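PDB 3D7R: esterase from Staphylococcus aureus subsp. aureus USA300_TCH1516, which probably hydrolyses ester bonds, as a putative esterase of the alpha/beta hydrolase fold. Local coordinates for residues A[258-263]-A[318-323]. Sequence-based numbering, arbitrary orientation.
Sequences PVYMFG and IDEDVT
The phenol of Tyr260 reaches from strand 259-264, next to the last strand of the sheet, to the carboxylate of Glu320, in the tail that follows helix 305-318. Tyr260 OH donates a hydrogen bond of 2.7 Å to Glu320 OE2. The acceptor oxygen lies at the ring edge, in the ring plane, whereas the hydroxyl meets the carboxylate from above its own plane, 46° out of it; the two flat groups are turned 63° against each other. An extended glutamate chain (chi2 175°) spans the distance from the tail, coming from the direction opposite to the tyrosine. Tyrosine suits a buried strand position from which the side-chain tip must meet a polar group: its ring stacks with that of Tyr197 on the neighbouring strand, while the hydroxyl finds an acceptor. Glu320 OE1 lies close to Glu288 OE2, a like-charge proximity that might favour protonation of one of the pair.

The apolar half of the contact pairs Pro258 with Val322. Val322 turns both methyls to Pro258 CG, CG1 and CG2 each 3.8 Å from it, and CG1 also approaches Pro258 CD at 3.9 Å. Proline offers a compact hydrocarbon surface just before the strand begins, and the branched valine gives two points of contact on it.

Lys195 NZ, hydrogen-bonded to the carbonyls of Ile318 and Glu320, ties the same tail to strand 195-199. Together these contacts fasten the C-terminal tail across the starting ends of parallel strands in the central sheet of an alpha/beta hydrolase fold.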
loop_
_atom_site.group_PDB
_atom_site.type_symbol
_atom_site.label_atom_id
_atom_site.label_comp_id
_atom_site.label_asym_id
_atom_site.label_seq_id
_atom_site.Cartn_x
_atom_site.Cartn_y
_atom_site.Cartn_z
ATOM N N PRO A 258 3.219 -7.448 -14.787
ATOM C CA PRO A 258 4.439 -6.681 -14.518
ATOM C C PRO A 258 4.354 -5.923 -13.188
ATOM O O PRO A 258 3.332 -5.296 -12.910
ATOM C CB PRO A 258 4.494 -5.683 -15.686
ATOM C CG PRO A 258 3.804 -6.404 -16.808
ATOM C CD PRO A 258 2.691 -7.186 -16.145
ATOM N N VAL A 259 5.420 -5.994 -12.396
ATOM C CA VAL A 259 5.477 -5.346 -11.060
ATOM C C VAL A 259 6.514 -4.218 -11.068
ATOM O O VAL A 259 7.599 -4.360 -11.670
ATOM C CB VAL A 259 5.749 -6.387 -9.908
ATOM C CG1 VAL A 259 5.854 -5.696 -8.512
ATOM C CG2 VAL A 259 4.648 -7.460 -9.845
ATOM N N TYR A 260 6.157 -3.088 -10.448
ATOM C CA TYR A 260 7.013 -1.904 -10.380
ATOM C C TYR A 260 7.079 -1.575 -8.932
ATOM O O TYR A 260 6.047 -1.357 -8.312
ATOM C CB TYR A 260 6.385 -0.732 -11.153
ATOM C CG TYR A 260 6.147 -1.095 -12.599
ATOM C CD1 TYR A 260 7.032 -0.669 -13.583
ATOM C CD2 TYR A 260 5.073 -1.920 -12.975
ATOM C CE1 TYR A 260 6.854 -1.034 -14.922
ATOM C CE2 TYR A 260 4.880 -2.279 -14.326
ATOM C CZ TYR A 260 5.783 -1.828 -15.279
ATOM O OH TYR A 260 5.635 -2.161 -16.614
HETATM N N MSE A 261 8.274 -1.592 -8.363
HETATM C CA MSE A 261 8.412 -1.441 -6.911
HETATM C C MSE A 261 9.316 -0.269 -6.592
HETATM O O MSE A 261 10.334 -0.045 -7.289
HETATM C CB MSE A 261 8.971 -2.736 -6.291
HETATM C CG MSE A 261 9.148 -2.693 -4.770
HETATM SE SE MSE A 261 9.446 -4.484 -4.097
HETATM C CE MSE A 261 11.172 -4.892 -4.930
ATOM N N PHE A 262 8.949 0.465 -5.547
ATOM C CA PHE A 262 9.690 1.634 -5.080
ATOM C C PHE A 262 9.995 1.439 -3.606
ATOM O O PHE A 262 9.133 1.013 -2.839
ATOM C CB PHE A 262 8.862 2.927 -5.264
ATOM C CG PHE A 262 8.592 3.252 -6.690
ATOM C CD1 PHE A 262 9.391 4.174 -7.357
ATOM C CD2 PHE A 262 7.575 2.588 -7.397
ATOM C CE1 PHE A 262 9.179 4.458 -8.709
ATOM C CE2 PHE A 262 7.343 2.865 -8.740
ATOM C CZ PHE A 262 8.158 3.798 -9.404
ATOM N N GLY A 263 11.227 1.728 -3.214
ATOM C CA GLY A 263 11.583 1.620 -1.815
ATOM C C GLY A 263 12.852 2.356 -1.510
ATOM O O GLY A 263 13.511 2.843 -2.423
ATOM N N ILE A 318 3.869 3.685 -16.256
ATOM C CA ILE A 318 2.496 3.169 -16.210
ATOM C C ILE A 318 1.880 2.943 -17.597
ATOM O O ILE A 318 1.022 2.077 -17.764
ATOM C CB ILE A 318 1.571 4.016 -15.294
ATOM C CG1 ILE A 318 0.340 3.185 -14.876
ATOM C CG2 ILE A 318 1.211 5.374 -15.960
ATOM C CD1 ILE A 318 -0.430 3.769 -13.684
ATOM N N ASP A 319 2.320 3.690 -18.596
ATOM C CA ASP A 319 1.791 3.425 -19.939
ATOM C C ASP A 319 2.655 2.535 -20.864
ATOM O O ASP A 319 2.307 2.366 -22.037
ATOM C CB ASP A 319 1.294 4.704 -20.633
ATOM C CG ASP A 319 -0.015 5.239 -20.029
ATOM O OD1 ASP A 319 -0.990 4.460 -19.789
ATOM O OD2 ASP A 319 -0.063 6.466 -19.795
ATOM N N GLU A 320 3.737 1.947 -20.335
ATOM C CA GLU A 320 4.519 0.918 -21.060
ATOM C C GLU A 320 3.608 -0.199 -21.572
ATOM O O GLU A 320 2.720 -0.657 -20.853
ATOM C CB GLU A 320 5.560 0.236 -20.143
ATOM C CG GLU A 320 6.729 1.065 -19.609
ATOM C CD GLU A 320 7.616 0.287 -18.599
ATOM O OE1 GLU A 320 8.578 0.893 -18.066
ATOM O OE2 GLU A 320 7.372 -0.922 -18.338
ATOM N N ASP A 321 3.853 -0.666 -22.795
ATOM C CA ASP A 321 3.120 -1.807 -23.356
ATOM C C ASP A 321 3.456 -3.076 -22.590
ATOM O O ASP A 321 4.629 -3.407 -22.420
ATOM C CB ASP A 321 3.466 -2.013 -24.839
ATOM C CG ASP A 321 3.059 -0.829 -25.714
ATOM O OD1 ASP A 321 3.824 -0.486 -26.648
ATOM O OD2 ASP A 321 1.977 -0.243 -25.483
ATOM N N VAL A 322 2.426 -3.771 -22.116
ATOM C CA VAL A 322 2.608 -5.032 -21.411
ATOM C C VAL A 322 2.654 -6.165 -22.441
ATOM O O VAL A 322 1.642 -6.501 -23.066
ATOM C CB VAL A 322 1.517 -5.249 -20.317
ATOM C CG1 VAL A 322 1.540 -6.684 -19.787
ATOM C CG2 VAL A 322 1.704 -4.244 -19.167
ATOM N N THR A 323 3.852 -6.717 -22.635
ATOM C CA THR A 323 4.101 -7.746 -23.652
ATOM C C THR A 323 4.462 -9.093 -23.028
ATOM O O THR A 323 4.684 -10.072 -23.740
ATOM C CB THR A 323 5.235 -7.332 -24.633
ATOM O OG1 THR A 323 6.421 -7.011 -23.893
ATOM C CG2 THR A 323 4.822 -6.130 -25.489
#